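Local coordinates for protein blue-light receptor of the BLUF-family (Rhodobacter sphaeroides, PDB 2BYC) that binds a flavin through its BLUF domain and probably serves as a bacterial blue-light photoreceptor in signal transduction, at residues S7-S12 with V51-G56. Sequence-based numbering, arbitrary orientation.
With FMN (flavin mononucleotide), chain C.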
# COMPACT_ATOMS: atom_id res chain seq x y z
N SER A 7 10.15 4.26 -0.95
CA SER A 7 8.88 3.53 -1.11
C SER A 7 9.06 2.15 -0.49
O SER A 7 9.97 1.43 -0.91
CB SER A 7 8.56 3.37 -2.62
OG SER A 7 7.30 2.71 -2.83
N LEU A 8 8.21 1.75 0.44
CA LEU A 8 8.24 0.36 0.94
C LEU A 8 6.98 -0.37 0.56
O LEU A 8 5.93 0.22 0.64
CB LEU A 8 8.32 0.40 2.48
CG LEU A 8 8.53 -0.80 3.35
CD1 LEU A 8 9.11 -0.09 4.55
CD2 LEU A 8 7.14 -1.31 3.74
N THR A 9 7.09 -1.64 0.16
CA THR A 9 5.91 -2.43 -0.16
C THR A 9 6.09 -3.71 0.62
O THR A 9 7.17 -4.26 0.58
CB THR A 9 5.96 -2.83 -1.66
OG1 THR A 9 5.80 -1.63 -2.41
CG2 THR A 9 4.84 -3.70 -2.01
N TYR A 10 5.02 -4.15 1.31
CA TYR A 10 5.00 -5.37 2.07
C TYR A 10 3.71 -6.11 1.72
O TYR A 10 2.79 -5.56 1.18
CB TYR A 10 5.13 -5.07 3.61
CG TYR A 10 3.87 -4.48 4.14
CD1 TYR A 10 2.76 -5.28 4.34
CD2 TYR A 10 3.78 -3.12 4.49
CE1 TYR A 10 1.59 -4.75 4.78
CE2 TYR A 10 2.59 -2.58 4.96
CZ TYR A 10 1.52 -3.41 5.13
OH TYR A 10 0.30 -2.98 5.56
N ARG A 11 3.70 -7.39 2.01
CA ARG A 11 2.55 -8.26 1.77
C ARG A 11 2.27 -8.82 3.13
O ARG A 11 3.23 -9.07 3.89
CB ARG A 11 3.00 -9.41 0.88
CG ARG A 11 1.88 -10.26 0.38
CD ARG A 11 2.37 -11.31 -0.62
NE ARG A 11 3.09 -12.35 0.08
CZ ARG A 11 2.59 -13.56 0.33
NH1 ARG A 11 1.38 -13.89 -0.11
NH2 ARG A 11 3.33 -14.44 1.00
N SER A 12 0.98 -8.95 3.48
CA SER A 12 0.55 -9.61 4.73
C SER A 12 -0.65 -10.41 4.48
O SER A 12 -1.32 -10.22 3.47
CB SER A 12 0.22 -8.62 5.84
OG SER A 12 -0.84 -7.80 5.48
N VAL A 51 -1.48 -6.01 0.16
CA VAL A 51 -0.17 -5.55 -0.34
C VAL A 51 -0.27 -4.06 -0.13
O VAL A 51 -1.21 -3.44 -0.54
CB VAL A 51 0.08 -5.95 -1.82
CG1 VAL A 51 1.35 -5.32 -2.31
CG2 VAL A 51 0.25 -7.55 -1.92
N GLN A 52 0.68 -3.51 0.63
CA GLN A 52 0.69 -2.07 0.89
C GLN A 52 1.99 -1.43 0.41
O GLN A 52 3.04 -1.98 0.60
CB GLN A 52 0.37 -1.75 2.37
CG GLN A 52 0.14 -0.29 2.49
CD GLN A 52 -0.19 0.12 3.89
OE1 GLN A 52 0.26 -0.46 4.88
NE2 GLN A 52 -0.99 1.14 3.99
N THR A 53 1.86 -0.29 -0.28
CA THR A 53 2.99 0.53 -0.67
C THR A 53 2.86 1.85 0.02
O THR A 53 1.80 2.48 -0.12
CB THR A 53 2.92 0.82 -2.13
OG1 THR A 53 3.15 -0.40 -2.85
CG2 THR A 53 4.00 1.86 -2.53
N ILE A 54 3.87 2.27 0.78
CA ILE A 54 3.82 3.61 1.41
C ILE A 54 5.05 4.30 1.01
O ILE A 54 6.11 3.64 0.86
CB ILE A 54 3.86 3.52 2.96
CG1 ILE A 54 5.05 2.65 3.38
CG2 ILE A 54 2.50 3.03 3.52
CD1 ILE A 54 5.20 2.42 4.84
N GLU A 55 4.96 5.59 0.77
CA GLU A 55 6.15 6.30 0.26
C GLU A 55 6.18 7.62 1.00
O GLU A 55 5.18 8.15 1.37
CB GLU A 55 6.09 6.54 -1.21
CG GLU A 55 4.82 7.15 -1.65
CD GLU A 55 4.65 7.09 -3.14
OE1 GLU A 55 5.40 6.36 -3.79
OE2 GLU A 55 3.76 7.78 -3.67
N GLY A 56 7.36 8.06 1.32
CA GLY A 56 7.52 9.27 2.10
C GLY A 56 8.93 9.32 2.65
O GLY A 56 9.73 8.56 2.25
N1 FMN C . -2.36 3.19 9.70
C2 FMN C . -1.88 4.36 9.14
O2 FMN C . -1.84 5.41 9.83
N3 FMN C . -1.45 4.41 7.86
C4 FMN C . -1.54 3.27 7.14
O4 FMN C . -1.11 3.27 6.03
C4A FMN C . -2.03 2.07 7.68
N5 FMN C . -2.10 0.93 6.90
C5A FMN C . -2.51 -0.29 7.45
C6 FMN C . -2.55 -1.44 6.69
C7 FMN C . -3.02 -2.66 7.19
C7M FMN C . -2.90 -3.95 6.36
C8 FMN C . -3.43 -2.71 8.50
C8M FMN C . -3.89 -4.01 9.15
C9 FMN C . -3.39 -1.56 9.29
C9A FMN C . -2.92 -0.33 8.74
N10 FMN C . -2.88 0.85 9.52
C10 FMN C . -2.42 2.04 8.97
C1' FMN C . -3.60 0.96 10.82
C2' FMN C . -2.47 1.19 11.80
O2' FMN C . -2.07 -0.12 12.08
C3' FMN C . -2.83 1.97 13.08
O3' FMN C . -3.59 1.14 13.90
C4' FMN C . -3.58 3.28 12.90
O4' FMN C . -2.78 4.33 12.31
C5' FMN C . -4.01 3.79 14.28
O5' FMN C . -5.38 3.59 14.64
P FMN C . -5.81 4.47 15.91
O1P FMN C . -7.32 4.34 16.20
O2P FMN C . -5.00 3.88 17.06
O3P FMN C . -5.37 5.85 15.51
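The Tyr-Gln-flavin hydrogen-bond relay of the BLUF photoreceptor spans the antiparallel segments 7-12 and 51-56 of strands 5-14 and 49-55. Tyr10 OH donates to Gln52 OE1 at 2.6 Å, a short bond whose donor stands 36° above the plane of the amide carbonyl. From the other end of the same amide, NE2 donates to the flavin, dividing between FMN N5 at 3.1 Å and FMN O4 at 3.0 Å, each bond well off straight. Gln52 runs out extended, CG anti to the backbone N, whereas CG of Tyr10 takes the crowded position between backbone N and carbonyl carbon (chi1 72°), which brings the phenol alongside the glutamine. Ring and amide planes are nearly perpendicular, and Gln52 CB packs 3.4 Å from Tyr10 CZ.

At their backbones, Tyr10 and Gln52 form a hydrogen-bonded pair of the central sheet of this ferredoxin-like BLUF fold, so the two residues are also tied by reciprocal N-H to O bonds. Leu8 and Ile54 make the next such pair, with Leu8 N 2.9 Å from Ile54 O, and their side chains share the flavin-facing side with the relay, covered by Phe65 and Leu64 of helix 58-69. On the other face Thr9 and Thr53 lie side by side in a non-hydrogen-bonded pair, in contact with His125 of helix 120-131; their OG1 atoms are hydrogen-bonded at 3.0 Å, although Thr53 OG1 is less surely placed. Thr53 CG2 continues this face to Ser7 OG, while Val51 CG1 meets Thr9 CG2 and Val51 CG2 meets Arg11 CG. The flavin is held further by Asn34 and Asp71.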